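Local coordinates for probable AP endonuclease (African swine fever virus, PDB 6KI3) that cleaves DNA on the 5' side of abasic sites during viral DNA repair, using three zinc ions, and also trims mismatched 3' ends as an exonuclease, at a contact of chain A with DNA. Coordinates in Å, arbitrary orientation; residue numbers count along the deposited sequence, not the author numbering.

Contact 1: a contact of chain A with DNA. Residues 10, 50, 54-55, 83, 86, 120, 147, 184, 187, 236, 238, 276, 278. With nucleotides of chain C; nucleotides of chain B.
The 5'-phosphate of the abasic-site analogue 3DR1 of chain B sits at the zinc-binding centre of this endonuclease IV-type enzyme, next to the 3'-hydroxyl of DC9 of chain C; the strand is modelled as two chains, parted where the enzyme cuts. Around the phosphate stand zinc ligands: His120 NE2 lies 2.9 Å from OP1 of 3DR1. His187 NE2 approaches OP2, and Asp236 OD2 comes within 2.8 Å of OP3 of 3DR1. So many carboxylates and a phosphate in one place probably depend on the metals for charge balance. Water 1 joins Asp236 OD2 to OP3. The baseless sugar is read by carbon: its C2' rests 3.4 Å from the ring centroid of Phe10, over the face, while Phe50 meets C2' with its rim, CE2. Glu276 CB supports C1'. Beyond the sugar, the amide ND2 of Asn278 donates a short bond to OP1 of the DC2 phosphate, which lies in the amide plane. Arg55, extended from CG to NE, pushes its guanidinium between two bases, with DC2 on one face and DC9 N4 on the other; NE stands 4.1 Å from the DC2 ring centroid. Alongside, the Tyr86 ring stacks on DC9, planes 21° apart, and Pro54 CB backs its other face. Arg55 and Tyr86 thus fill the break in the base stack at the lesion. Among the ligands themselves, the Asp184 carboxylate lies over the His187 ring; His238 is steadied from behind, ND1 donating in the carbonyl plane to a lone pair of the Glu276 backbone O (3.3 Å). The site occupies the mouth of the TIM barrel, with His83, His120, Glu147 and Asp184 at the ends of its strands.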
# COMPACT_ATOMS: atom_id res chain seq x y z
N PHE A 10 -0.77 3.01 -7.76
CA PHE A 10 -2.08 3.55 -7.45
C PHE A 10 -2.71 4.14 -8.70
O PHE A 10 -2.05 4.88 -9.45
CB PHE A 10 -1.98 4.60 -6.35
CG PHE A 10 -3.19 5.49 -6.25
CD1 PHE A 10 -4.38 5.02 -5.71
CD2 PHE A 10 -3.13 6.81 -6.70
CE1 PHE A 10 -5.49 5.84 -5.63
CE2 PHE A 10 -4.24 7.63 -6.61
CZ PHE A 10 -5.42 7.15 -6.07
N PHE A 50 -9.12 3.55 -4.76
CA PHE A 50 -10.10 3.93 -3.75
C PHE A 50 -11.48 3.52 -4.24
O PHE A 50 -11.93 4.00 -5.29
CB PHE A 50 -10.08 5.44 -3.48
CG PHE A 50 -8.88 5.92 -2.71
CD1 PHE A 50 -8.72 5.60 -1.37
CD2 PHE A 50 -7.93 6.71 -3.32
CE1 PHE A 50 -7.62 6.05 -0.66
CE2 PHE A 50 -6.83 7.17 -2.62
CZ PHE A 50 -6.67 6.84 -1.29
N PRO A 54 -11.57 9.31 -0.79
CA PRO A 54 -10.96 8.91 0.48
C PRO A 54 -11.17 9.92 1.61
O PRO A 54 -10.72 9.67 2.74
CB PRO A 54 -9.48 8.82 0.13
CG PRO A 54 -9.30 9.86 -0.92
CD PRO A 54 -10.58 9.88 -1.72
N ARG A 55 -11.82 11.04 1.32
CA ARG A 55 -12.02 12.09 2.31
C ARG A 55 -13.48 12.22 2.75
O ARG A 55 -13.82 13.18 3.44
CB ARG A 55 -11.53 13.43 1.77
CG ARG A 55 -10.10 13.41 1.25
CD ARG A 55 -9.57 14.82 1.09
NE ARG A 55 -8.30 14.86 0.38
CZ ARG A 55 -7.54 15.95 0.26
NH1 ARG A 55 -7.94 17.09 0.81
NH2 ARG A 55 -6.40 15.89 -0.40
N HIS A 83 -7.49 0.98 -1.01
CA HIS A 83 -7.05 1.83 0.09
C HIS A 83 -8.27 2.40 0.78
O HIS A 83 -9.16 2.96 0.13
CB HIS A 83 -6.14 2.95 -0.42
CG HIS A 83 -5.36 3.63 0.66
ND1 HIS A 83 -5.97 4.23 1.75
CD2 HIS A 83 -4.03 3.81 0.83
CE1 HIS A 83 -5.04 4.75 2.53
NE2 HIS A 83 -3.86 4.51 2.00
N TYR A 86 -9.61 8.08 4.58
CA TYR A 86 -8.88 8.66 5.70
C TYR A 86 -9.71 8.72 6.97
O TYR A 86 -9.16 8.99 8.04
CB TYR A 86 -8.38 10.06 5.33
CG TYR A 86 -7.47 10.06 4.12
CD1 TYR A 86 -6.63 8.99 3.86
CD2 TYR A 86 -7.45 11.13 3.24
CE1 TYR A 86 -5.79 8.98 2.76
CE2 TYR A 86 -6.62 11.14 2.14
CZ TYR A 86 -5.79 10.06 1.90
OH TYR A 86 -4.96 10.04 0.81
N HIS A 120 -4.87 2.92 7.94
CA HIS A 120 -3.72 3.62 8.51
C HIS A 120 -3.66 3.40 10.01
O HIS A 120 -4.64 3.64 10.72
CB HIS A 120 -3.79 5.12 8.20
CG HIS A 120 -3.44 5.46 6.79
ND1 HIS A 120 -3.41 6.75 6.32
CD2 HIS A 120 -3.08 4.67 5.75
CE1 HIS A 120 -3.06 6.74 5.04
NE2 HIS A 120 -2.85 5.49 4.67
N GLU A 147 -1.10 -0.19 7.65
CA GLU A 147 -0.00 0.53 7.02
C GLU A 147 0.85 1.23 8.07
O GLU A 147 0.34 1.77 9.05
CB GLU A 147 -0.53 1.55 6.01
CG GLU A 147 0.57 2.30 5.26
CD GLU A 147 0.03 3.21 4.19
OE1 GLU A 147 0.84 3.94 3.57
OE2 GLU A 147 -1.20 3.21 3.95
N ASP A 184 5.04 1.02 4.12
CA ASP A 184 5.25 2.18 3.27
C ASP A 184 6.64 2.73 3.58
O ASP A 184 6.88 3.25 4.68
CB ASP A 184 4.17 3.23 3.50
CG ASP A 184 4.13 4.28 2.40
OD1 ASP A 184 5.20 4.79 2.01
OD2 ASP A 184 3.02 4.60 1.92
N HIS A 187 7.06 6.23 4.76
CA HIS A 187 6.53 6.53 6.09
C HIS A 187 7.51 6.14 7.19
O HIS A 187 7.74 6.92 8.12
CB HIS A 187 5.19 5.81 6.29
CG HIS A 187 4.10 6.33 5.41
ND1 HIS A 187 2.79 5.93 5.54
CD2 HIS A 187 4.12 7.23 4.40
CE1 HIS A 187 2.05 6.56 4.64
NE2 HIS A 187 2.84 7.34 3.93
N ASP A 236 4.81 13.76 5.40
CA ASP A 236 4.74 12.77 4.33
C ASP A 236 4.70 13.49 2.99
O ASP A 236 3.71 14.14 2.65
CB ASP A 236 3.51 11.89 4.51
CG ASP A 236 3.42 10.80 3.47
OD1 ASP A 236 4.48 10.27 3.06
OD2 ASP A 236 2.29 10.47 3.05
N HIS A 238 5.57 12.19 -0.85
CA HIS A 238 5.99 11.10 -1.72
C HIS A 238 6.81 11.62 -2.89
O HIS A 238 6.64 12.75 -3.35
CB HIS A 238 4.78 10.32 -2.23
CG HIS A 238 4.08 9.51 -1.18
ND1 HIS A 238 3.07 8.63 -1.47
CD2 HIS A 238 4.26 9.46 0.16
CE1 HIS A 238 2.65 8.06 -0.35
NE2 HIS A 238 3.35 8.55 0.65
N GLU A 276 2.99 4.76 -5.25
CA GLU A 276 1.96 5.76 -5.01
C GLU A 276 2.48 7.12 -5.46
O GLU A 276 3.06 7.88 -4.69
CB GLU A 276 1.55 5.78 -3.53
CG GLU A 276 1.23 4.40 -2.98
CD GLU A 276 0.82 4.44 -1.52
OE1 GLU A 276 -0.39 4.42 -1.23
OE2 GLU A 276 1.73 4.51 -0.66
N ASN A 278 1.57 10.83 -7.16
CA ASN A 278 0.61 11.80 -7.49
C ASN A 278 1.31 12.88 -8.28
O ASN A 278 2.30 13.39 -7.84
CB ASN A 278 0.14 12.47 -6.22
CG ASN A 278 -0.92 11.72 -5.48
OD1 ASN A 278 -1.33 10.63 -5.86
ND2 ASN A 278 -1.39 12.31 -4.39
P DC C 9 0.26 15.70 -0.32
OP1 DC C 9 1.53 15.27 -0.88
OP2 DC C 9 -0.75 16.25 -1.19
O5' DC C 9 -0.33 14.47 0.46
C5' DC C 9 0.53 13.74 1.32
C4' DC C 9 -0.22 12.69 2.08
O4' DC C 9 -1.12 13.31 3.01
C3' DC C 9 -1.10 11.77 1.25
O3' DC C 9 -0.34 10.63 0.91
C2' DC C 9 -2.18 11.36 2.23
C1' DC C 9 -2.14 12.41 3.34
N1 DC C 9 -3.37 13.17 3.44
C2 DC C 9 -4.25 12.92 4.49
O2 DC C 9 -3.94 12.07 5.33
N3 DC C 9 -5.38 13.63 4.59
C4 DC C 9 -5.68 14.54 3.67
N4 DC C 9 -6.82 15.19 3.78
C5 DC C 9 -4.81 14.82 2.58
C6 DC C 9 -3.68 14.11 2.50
O5' 3DR B 1 -0.62 7.68 0.34
P 3DR B 1 -0.26 7.45 1.89
OP1 3DR B 1 -1.51 6.85 2.47
OP2 3DR B 1 0.93 6.52 1.84
OP3 3DR B 1 0.05 8.84 2.41
C2' 3DR B 1 -3.35 7.49 -3.12
C5' 3DR B 1 -1.90 8.16 -0.06
C4' 3DR B 1 -1.83 8.51 -1.54
O4' 3DR B 1 -1.15 7.47 -2.24
C1' 3DR B 1 -1.93 6.98 -3.33
C3' 3DR B 1 -3.21 8.66 -2.16
O3' 3DR B 1 -3.26 9.87 -2.91
P DC B 2 -3.93 11.19 -2.28
OP1 DC B 2 -3.38 12.35 -3.01
OP2 DC B 2 -3.82 11.11 -0.81
O5' DC B 2 -5.48 11.04 -2.66
C5' DC B 2 -5.90 11.14 -4.01
C4' DC B 2 -7.34 10.70 -4.15
O4' DC B 2 -8.20 11.62 -3.43
C3' DC B 2 -7.87 10.67 -5.58
O3' DC B 2 -8.82 9.62 -5.70
C2' DC B 2 -8.52 12.04 -5.73
C1' DC B 2 -9.07 12.28 -4.33
N1 DC B 2 -9.12 13.72 -3.95
C2 DC B 2 -10.18 14.20 -3.17
O2 DC B 2 -11.07 13.42 -2.83
N3 DC B 2 -10.21 15.51 -2.83
C4 DC B 2 -9.22 16.32 -3.22
N4 DC B 2 -9.29 17.61 -2.86
C5 DC B 2 -8.13 15.86 -4.01
C6 DC B 2 -8.12 14.56 -4.34
O HOH W 1 0.00 10.21 4.54
O HOH W 2 2.45 13.06 -1.32

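Contact 2: a contact of chain A with DNA. Residues 55-56, 86-87, 89. With nucleotides of chain D.
Two guanine faces of chain D, those of DG8 and DG10, receive the protein, and both are met by aliphatic carbon. On DG10, Tyr86 CB lies over the six-membered ring, 3.6 Å from its centroid, while Leu87 CD2 covers the five-membered ring of the same base at the same distance from its centroid, so neighbouring residues share one purine face. DG8 is capped by the stem of Arg55: CB stands over the six-membered ring, 3.8 Å from the centroid, and CD continues across it toward N1. The unpaired DG9 is touched at its backbone instead, where Leu87 CD1 approaches the deoxyribose C2' at 4.0 Å. Torsions explain the division of labour. Leu87 has CG anti to its carbonyl carbon and beside the backbone N, though chi1 is only -35°, and its two methyls fork: CD2 onto the DG10 base, CD1 toward the DG9 sugar. Leu87 thereby spans the DG9 sugar and the DG10 base, and DG8 and DG10 are held apart with protein against each. The patch buries 187 Å² of protein surface, with Leu87 giving the most. It is a loop surface wedged into the strand opposite the lesion, gripping by van der Waals contact with purine faces and sugars rather than by reading base edges through polar bonds; this would suit an enzyme that must accept varied sequence around an abasic site. Lys56, modelled without its outer side chain, brings CB near the link between DG8 and DG9. At the far end Val89 turns CG2, the methyl anti to its carbonyl carbon, toward the DG10 sugar, reaching C4' at 3.9 Å.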
# COMPACT_ATOMS: atom_id res chain seq x y z
N ARG A 55 -11.82 11.04 1.32
CA ARG A 55 -12.02 12.09 2.31
C ARG A 55 -13.48 12.22 2.75
O ARG A 55 -13.82 13.18 3.44
CB ARG A 55 -11.53 13.43 1.77
CG ARG A 55 -10.10 13.41 1.25
CD ARG A 55 -9.57 14.82 1.09
NE ARG A 55 -8.30 14.86 0.38
CZ ARG A 55 -7.54 15.95 0.26
NH1 ARG A 55 -7.94 17.09 0.81
NH2 ARG A 55 -6.40 15.89 -0.40
N LYS A 56 -14.33 11.27 2.39
CA LYS A 56 -15.73 11.33 2.78
C LYS A 56 -16.27 9.91 2.93
O LYS A 56 -15.88 9.02 2.17
CB LYS A 56 -16.57 12.11 1.76
N TYR A 86 -9.61 8.08 4.58
CA TYR A 86 -8.88 8.66 5.70
C TYR A 86 -9.71 8.72 6.97
O TYR A 86 -9.16 8.99 8.04
CB TYR A 86 -8.38 10.06 5.33
CG TYR A 86 -7.47 10.06 4.12
CD1 TYR A 86 -6.63 8.99 3.86
CD2 TYR A 86 -7.45 11.13 3.24
CE1 TYR A 86 -5.79 8.98 2.76
CE2 TYR A 86 -6.62 11.14 2.14
CZ TYR A 86 -5.79 10.06 1.90
OH TYR A 86 -4.96 10.04 0.81
N LEU A 87 -11.01 8.46 6.89
CA LEU A 87 -11.90 8.45 8.04
C LEU A 87 -12.04 7.06 8.66
O LEU A 87 -12.79 6.91 9.63
CB LEU A 87 -13.29 8.97 7.66
CG LEU A 87 -13.40 10.09 6.62
CD1 LEU A 87 -14.86 10.43 6.37
CD2 LEU A 87 -12.63 11.32 7.04
N VAL A 89 -10.90 5.13 10.91
CA VAL A 89 -10.16 5.02 12.16
C VAL A 89 -11.00 4.22 13.15
O VAL A 89 -11.83 4.79 13.87
CB VAL A 89 -9.81 6.41 12.72
CG1 VAL A 89 -8.78 6.29 13.83
CG2 VAL A 89 -9.30 7.32 11.61
P DG D 8 -17.86 20.45 4.45
OP1 DG D 8 -19.07 21.29 4.47
OP2 DG D 8 -16.63 20.89 5.15
O5' DG D 8 -18.20 18.99 5.01
C5' DG D 8 -17.15 18.09 5.32
C4' DG D 8 -17.26 16.82 4.50
O4' DG D 8 -16.68 17.04 3.18
C3' DG D 8 -16.50 15.64 5.09
O3' DG D 8 -17.17 14.42 4.81
C2' DG D 8 -15.15 15.72 4.39
C1' DG D 8 -15.55 16.19 3.00
N9 DG D 8 -14.50 16.95 2.33
C8 DG D 8 -13.99 18.16 2.72
N7 DG D 8 -13.04 18.60 1.94
C5 DG D 8 -12.92 17.62 0.97
C6 DG D 8 -12.05 17.54 -0.15
O6 DG D 8 -11.19 18.36 -0.51
N1 DG D 8 -12.25 16.37 -0.87
C2 DG D 8 -13.17 15.40 -0.56
N2 DG D 8 -13.21 14.34 -1.38
N3 DG D 8 -13.98 15.46 0.48
C4 DG D 8 -13.80 16.59 1.20
P DG D 9 -18.06 13.69 5.95
OP1 DG D 9 -18.57 12.44 5.36
OP2 DG D 9 -19.01 14.70 6.48
O5' DG D 9 -17.01 13.30 7.10
C5' DG D 9 -16.63 14.27 8.10
C4' DG D 9 -16.86 13.74 9.50
O4' DG D 9 -18.25 13.37 9.66
C3' DG D 9 -16.05 12.50 9.88
O3' DG D 9 -15.66 12.58 11.24
C2' DG D 9 -17.03 11.37 9.63
C1' DG D 9 -18.35 12.01 10.02
N9 DG D 9 -19.50 11.45 9.33
C8 DG D 9 -19.70 11.38 7.97
N7 DG D 9 -20.82 10.82 7.63
C5 DG D 9 -21.42 10.50 8.84
C6 DG D 9 -22.65 9.87 9.11
O6 DG D 9 -23.50 9.46 8.30
N1 DG D 9 -22.87 9.73 10.48
C2 DG D 9 -22.01 10.14 11.46
N2 DG D 9 -22.39 9.92 12.73
N3 DG D 9 -20.85 10.73 11.23
C4 DG D 9 -20.62 10.88 9.90
P DG D 10 -14.21 13.14 11.64
OP1 DG D 10 -14.07 13.02 13.11
OP2 DG D 10 -14.02 14.45 10.98
O5' DG D 10 -13.21 12.10 10.95
C5' DG D 10 -13.17 10.75 11.40
C4' DG D 10 -11.75 10.33 11.72
O4' DG D 10 -10.91 10.49 10.55
C3' DG D 10 -11.07 11.13 12.83
O3' DG D 10 -10.17 10.29 13.54
C2' DG D 10 -10.33 12.22 12.06
C1' DG D 10 -9.93 11.49 10.78
N9 DG D 10 -9.89 12.36 9.60
C8 DG D 10 -10.87 13.22 9.18
N7 DG D 10 -10.56 13.86 8.08
C5 DG D 10 -9.30 13.39 7.76
C6 DG D 10 -8.45 13.73 6.68
O6 DG D 10 -8.66 14.53 5.76
N1 DG D 10 -7.25 13.02 6.72
C2 DG D 10 -6.91 12.11 7.70
N2 DG D 10 -5.71 11.52 7.57
N3 DG D 10 -7.70 11.78 8.72
C4 DG D 10 -8.87 12.46 8.68

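The C-alpha centres of contact 1 and contact 2 are about 11 Å apart, and Arg55 and Tyr86 belong to both. Each divides its surface between the strands: in contact 1 the guanidinium and the phenol ring work beside the lesion, while in contact 2 the stem carbons of the same residues meet the opposite strand. These loop residues therefore run through the duplex from one strand to the other. The arrangement probably couples distortion of the undamaged strand to placement of the abasic sugar and its phosphate at the metal centre, so that lesion recognition and catalysis are joined within one chain.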